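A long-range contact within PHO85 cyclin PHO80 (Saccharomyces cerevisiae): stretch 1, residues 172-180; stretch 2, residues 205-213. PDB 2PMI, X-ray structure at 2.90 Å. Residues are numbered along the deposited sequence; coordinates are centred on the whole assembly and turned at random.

Stretch 1 (172-180) PRDHNITLC
Stretch 2, residues 205-213: SYVNRPKSG

A turn that leads into a helix can be pinned from outside by one aromatic side chain, and PHO80 offers a compact example. Stretch 1 runs through a type I turn, R173 to N176, closed by N176 N to R173 O at 2.7 Å; H175 is the N-cap residue and the helix begins at N176. Stretch 2 has no regular helix or strand, but folds through a type II turn from Y206 to R209 and returns to G213, whose CA lies 5.0 Å from that of D174. Together they bury 480 Å².

The backbone anchor is D174 N to G213 O, 2.8 Å and nearly straight at 167°. G213, at phi/psi 88/12, suits its place because a CB would lie 2.2 Å from Y206 CD1 and jam against the preceding carbonyl oxygen.

With chi1 at -80° (m) and chi2 at -80°, the Y206 ring passes between R173 and H175, which cover opposite faces, while D174 CB meets its edge at 3.8 Å from Y206 CE1. The hydroxyl reaches the start of the helix, where Y206 OH accepts a hydrogen bond from H175 N at 2.7 Å. A tyrosine thus combines a flat surface for stacking with a polar tip for a backbone NH.

R173 is buried and extended: chi1 is -141°, between wells, followed by chi2 172° (t), chi3 158° (t) and chi4 -174°. This course carries CD over the tyrosine face, 4.1 Å from the centroid, and lays the guanidinium flat on Y206, centres 4.0 Å apart and planes at 11°. Stacking leaves the guanidinium edge free to donate: R173 NE to S212 O at 3.0 Å, and R173 NH2 to S212 O and to S212 OG, both at 3.2 Å. S212, with chi1 at -177° (t), therefore supplies two acceptors to one arginine.

On the other face, H175 adopts chi1 -53° (m) and chi2 153°. Its ring is inclined 17° to that of Y206, with centroids 4.7 Å apart, but the rings are slid apart, so that they barely overlap.

R209 closes the more open side. Chi1 -167° (t), chi2 74° (p), chi3 157° (t) and chi4 -177° bend the chain once and then extend it, bringing R209 NE 3.2 Å from D174 OD2 in a hydrogen-bonded salt bridge. D174 meets it with chi1 -69° (m) and chi2 -19°. H175 NE2 also lies over the R209 guanidinium, 2.8 Å from R209 NH1, but the angle is too poor for a hydrogen bond.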

ATOM      1  N   PRO B 172       6.042  -7.940  -4.082  1.00 20.02           N
ATOM      2  CA  PRO B 172       7.348  -8.341  -4.604  1.00 16.05           C
ATOM      3  C   PRO B 172       8.505  -7.577  -3.994  1.00 18.46           C
ATOM      4  O   PRO B 172       8.932  -6.541  -4.501  1.00 23.58           O
ATOM      5  CB  PRO B 172       7.211  -8.090  -6.099  1.00 20.34           C
ATOM      6  CG  PRO B 172       6.350  -6.868  -6.134  1.00 28.81           C
ATOM      7  CD  PRO B 172       5.289  -7.166  -5.088  1.00 24.29           C
ATOM      8  N   ARG B 173       9.014  -8.093  -2.891  1.00 23.20           N
ATOM      9  CA  ARG B 173      10.140  -7.470  -2.227  1.00 25.95           C
ATOM     10  C   ARG B 173      11.220  -8.565  -2.057  1.00 30.78           C
ATOM     11  O   ARG B 173      10.903  -9.752  -1.880  1.00 32.09           O
ATOM     12  CB  ARG B 173       9.666  -6.896  -0.893  1.00 24.32           C
ATOM     13  CG  ARG B 173      10.258  -5.542  -0.506  1.00 15.83           C
ATOM     14  CD  ARG B 173       9.544  -5.035   0.727  1.00 10.47           C
ATOM     15  NE  ARG B 173      10.321  -4.062   1.475  1.00 21.06           N
ATOM     16  CZ  ARG B 173       9.945  -3.573   2.652  1.00 28.22           C
ATOM     17  NH1 ARG B 173       8.802  -3.981   3.188  1.00 22.68           N
ATOM     18  NH2 ARG B 173      10.708  -2.694   3.296  1.00 25.83           N
ATOM     19  N   ASP B 174      12.485  -8.161  -2.136  1.00 33.87           N
ATOM     20  CA  ASP B 174      13.628  -9.073  -2.040  1.00 34.93           C
ATOM     21  C   ASP B 174      13.483 -10.338  -1.216  1.00 34.95           C
ATOM     22  O   ASP B 174      13.679 -11.421  -1.740  1.00 35.46           O
ATOM     23  CB  ASP B 174      14.882  -8.317  -1.582  1.00 37.57           C
ATOM     24  CG  ASP B 174      15.396  -7.346  -2.646  1.00 48.45           C
ATOM     25  OD1 ASP B 174      15.009  -7.518  -3.826  1.00 55.62           O
ATOM     26  OD2 ASP B 174      16.184  -6.427  -2.321  1.00 40.53           O
ATOM     27  N   HIS B 175      13.134 -10.219   0.057  1.00 34.70           N
ATOM     28  CA  HIS B 175      13.013 -11.400   0.914  1.00 34.05           C
ATOM     29  C   HIS B 175      11.607 -11.978   1.029  1.00 35.82           C
ATOM     30  O   HIS B 175      11.344 -12.802   1.910  1.00 35.00           O
ATOM     31  CB  HIS B 175      13.504 -11.054   2.314  1.00 36.35           C
ATOM     32  CG  HIS B 175      14.875 -10.459   2.340  1.00 46.38           C
ATOM     33  ND1 HIS B 175      15.298  -9.611   3.341  1.00 55.78           N
ATOM     34  CD2 HIS B 175      15.921 -10.591   1.490  1.00 52.29           C
ATOM     35  CE1 HIS B 175      16.545  -9.243   3.105  1.00 57.11           C
ATOM     36  NE2 HIS B 175      16.946  -9.824   1.988  1.00 55.22           N
ATOM     37  N   ASN B 176      10.704 -11.558   0.149  1.00 34.76           N
ATOM     38  CA  ASN B 176       9.328 -12.033   0.213  1.00 31.45           C
ATOM     39  C   ASN B 176       9.204 -13.549   0.078  1.00 26.30           C
ATOM     40  O   ASN B 176       8.630 -14.200   0.949  1.00 24.97           O
ATOM     41  CB  ASN B 176       8.463 -11.335  -0.850  1.00 32.69           C
ATOM     42  CG  ASN B 176       6.987 -11.716  -0.749  1.00 29.71           C
ATOM     43  OD1 ASN B 176       6.387 -11.636   0.322  1.00 32.42           O
ATOM     44  ND2 ASN B 176       6.399 -12.129  -1.867  1.00 29.07           N
ATOM     45  N   ILE B 177       9.743 -14.104  -1.005  1.00 24.14           N
ATOM     46  CA  ILE B 177       9.666 -15.542  -1.237  1.00 30.19           C
ATOM     47  C   ILE B 177      10.145 -16.365  -0.029  1.00 32.32           C
ATOM     48  O   ILE B 177       9.475 -17.325   0.395  1.00 25.67           O
ATOM     49  CB  ILE B 177      10.474 -15.944  -2.491  1.00 31.72           C
ATOM     50  CG1 ILE B 177       9.800 -15.378  -3.744  1.00 27.99           C
ATOM     51  CG2 ILE B 177      10.549 -17.460  -2.601  1.00 39.79           C
ATOM     52  CD1 ILE B 177      10.540 -15.668  -5.029  1.00 18.66           C
ATOM     53  N   THR B 178      11.296 -15.981   0.522  1.00 26.82           N
ATOM     54  CA  THR B 178      11.846 -16.676   1.673  1.00 24.30           C
ATOM     55  C   THR B 178      10.882 -16.618   2.840  1.00 28.93           C
ATOM     56  O   THR B 178      10.462 -17.648   3.363  1.00 34.80           O
ATOM     57  CB  THR B 178      13.193 -16.073   2.097  1.00 20.81           C
ATOM     58  OG1 THR B 178      14.192 -16.434   1.137  1.00 25.05           O
ATOM     59  CG2 THR B 178      13.611 -16.591   3.461  1.00 12.38           C
ATOM     60  N   LEU B 179      10.543 -15.403   3.248  1.00 31.93           N
ATOM     61  CA  LEU B 179       9.625 -15.196   4.352  1.00 30.98           C
ATOM     62  C   LEU B 179       8.395 -16.033   4.122  1.00 30.94           C
ATOM     63  O   LEU B 179       7.869 -16.648   5.042  1.00 30.89           O
ATOM     64  CB  LEU B 179       9.244 -13.727   4.429  1.00 33.14           C
ATOM     65  CG  LEU B 179      10.379 -12.884   4.997  1.00 34.41           C
ATOM     66  CD1 LEU B 179      10.290 -11.457   4.511  1.00 36.82           C
ATOM     67  CD2 LEU B 179      10.314 -12.962   6.504  1.00 33.60           C
ATOM     68  N   CYS B 180       7.942 -16.051   2.874  1.00 35.04           N
ATOM     69  CA  CYS B 180       6.771 -16.830   2.514  1.00 40.25           C
ATOM     70  C   CYS B 180       7.071 -18.311   2.770  1.00 39.83           C
ATOM     71  O   CYS B 180       6.299 -19.002   3.443  1.00 36.56           O
ATOM     72  CB  CYS B 180       6.410 -16.603   1.045  1.00 37.51           C
ATOM     73  SG  CYS B 180       4.754 -17.184   0.636  1.00 48.29           S
ATOM     74  N   SER B 205      14.442  -7.771   8.088  1.00 40.31           N
ATOM     75  CA  SER B 205      14.756  -6.350   8.054  1.00 43.92           C
ATOM     76  C   SER B 205      15.278  -5.971   6.674  1.00 45.04           C
ATOM     77  O   SER B 205      15.986  -6.743   6.029  1.00 45.40           O
ATOM     78  CB  SER B 205      15.800  -6.012   9.123  1.00 48.15           C
ATOM     79  OG  SER B 205      16.059  -4.618   9.182  1.00 47.27           O
ATOM     80  N   TYR B 206      14.913  -4.780   6.217  1.00 44.96           N
ATOM     81  CA  TYR B 206      15.343  -4.309   4.913  1.00 42.65           C
ATOM     82  C   TYR B 206      16.246  -3.101   5.031  1.00 46.07           C
ATOM     83  O   TYR B 206      16.579  -2.476   4.033  1.00 51.48           O
ATOM     84  CB  TYR B 206      14.124  -3.980   4.046  1.00 35.38           C
ATOM     85  CG  TYR B 206      13.483  -5.196   3.401  1.00 34.35           C
ATOM     86  CD1 TYR B 206      14.030  -5.773   2.253  1.00 35.56           C
ATOM     87  CD2 TYR B 206      12.327  -5.767   3.935  1.00 24.32           C
ATOM     88  CE1 TYR B 206      13.435  -6.885   1.649  1.00 32.39           C
ATOM     89  CE2 TYR B 206      11.730  -6.876   3.342  1.00 28.77           C
ATOM     90  CZ  TYR B 206      12.285  -7.426   2.198  1.00 31.77           C
ATOM     91  OH  TYR B 206      11.664  -8.487   1.584  1.00 36.18           O
ATOM     92  N   VAL B 207      16.658  -2.781   6.252  1.00 48.93           N
ATOM     93  CA  VAL B 207      17.530  -1.636   6.481  1.00 50.94           C
ATOM     94  C   VAL B 207      18.823  -1.786   5.677  1.00 53.11           C
ATOM     95  O   VAL B 207      19.340  -2.893   5.536  1.00 53.27           O
ATOM     96  CB  VAL B 207      17.875  -1.499   7.968  1.00 46.97           C
ATOM     97  CG1 VAL B 207      18.436  -0.120   8.237  1.00 50.40           C
ATOM     98  CG2 VAL B 207      16.642  -1.754   8.809  1.00 47.38           C
ATOM     99  N   ASN B 208      19.329  -0.671   5.151  1.00 58.23           N
ATOM    100  CA  ASN B 208      20.555  -0.659   4.344  1.00 66.81           C
ATOM    101  C   ASN B 208      20.355  -1.299   2.970  1.00 67.31           C
ATOM    102  O   ASN B 208      21.107  -1.033   2.027  1.00 70.34           O
ATOM    103  CB  ASN B 208      21.691  -1.373   5.081  1.00 72.17           C
ATOM    104  CG  ASN B 208      22.173  -0.604   6.288  1.00 76.35           C
ATOM    105  OD1 ASN B 208      22.703   0.502   6.161  1.00 74.25           O
ATOM    106  ND2 ASN B 208      21.988  -1.180   7.471  1.00 77.75           N
ATOM    107  N   ARG B 209      19.338  -2.148   2.870  1.00 61.69           N
ATOM    108  CA  ARG B 209      19.006  -2.825   1.626  0.50 55.07           C
ATOM    109  C   ARG B 209      18.663  -1.771   0.561  1.00 56.35           C
ATOM    110  O   ARG B 209      17.824  -0.891   0.783  1.00 55.19           O
ATOM    111  CB  ARG B 209      17.806  -3.743   1.867  0.50 48.47           C
ATOM    112  CG  ARG B 209      17.514  -4.752   0.783  0.50 37.26           C
ATOM    113  CD  ARG B 209      18.520  -5.861   0.810  0.50 31.20           C
ATOM    114  NE  ARG B 209      17.997  -7.068   0.182  0.50 33.59           N
ATOM    115  CZ  ARG B 209      18.657  -8.218   0.119  0.50 34.26           C
ATOM    116  NH1 ARG B 209      18.107  -9.271  -0.469  0.50 33.01           N
ATOM    117  NH2 ARG B 209      19.873  -8.314   0.643  0.50 33.86           N
ATOM    118  N   PRO B 210      19.323  -1.836  -0.602  1.00 54.38           N
ATOM    119  CA  PRO B 210      19.071  -0.883  -1.685  1.00 52.18           C
ATOM    120  C   PRO B 210      17.582  -0.763  -1.964  1.00 47.20           C
ATOM    121  O   PRO B 210      16.837  -1.740  -1.833  1.00 49.04           O
ATOM    122  CB  PRO B 210      19.819  -1.500  -2.859  1.00 53.63           C
ATOM    123  CG  PRO B 210      21.003  -2.107  -2.190  1.00 57.41           C
ATOM    124  CD  PRO B 210      20.377  -2.788  -0.985  1.00 57.00           C
ATOM    125  N   LYS B 211      17.149   0.432  -2.348  1.00 37.58           N
ATOM    126  CA  LYS B 211      15.741   0.670  -2.644  1.00 36.33           C
ATOM    127  C   LYS B 211      14.783   0.003  -1.640  1.00 31.84           C
ATOM    128  O   LYS B 211      13.638  -0.308  -1.967  1.00 26.83           O
ATOM    129  CB  LYS B 211      15.439   0.224  -4.081  1.00 36.84           C
ATOM    130  CG  LYS B 211      16.092   1.125  -5.134  1.00 37.26           C
ATOM    131  CD  LYS B 211      16.193   0.463  -6.507  1.00 50.58           C
ATOM    132  CE  LYS B 211      14.832   0.149  -7.121  1.00 52.06           C
ATOM    133  NZ  LYS B 211      14.994  -0.476  -8.472  1.00 47.93           N
ATOM    134  N   SER B 212      15.272  -0.194  -0.413  1.00 30.05           N
ATOM    135  CA  SER B 212      14.507  -0.787   0.681  1.00 26.79           C
ATOM    136  C   SER B 212      13.923  -2.160   0.352  1.00 29.02           C
ATOM    137  O   SER B 212      12.859  -2.549   0.866  1.00 18.32           O
ATOM    138  CB  SER B 212      13.388   0.166   1.104  1.00 34.46           C
ATOM    139  OG  SER B 212      12.670  -0.349   2.214  1.00 45.87           O
ATOM    140  N   GLY B 213      14.626  -2.884  -0.521  1.00 32.07           N
ATOM    141  CA  GLY B 213      14.206  -4.219  -0.894  1.00 29.97           C
ATOM    142  C   GLY B 213      13.234  -4.326  -2.044  1.00 31.67           C
ATOM    143  O   GLY B 213      12.657  -5.392  -2.266  1.00 32.74           O
TER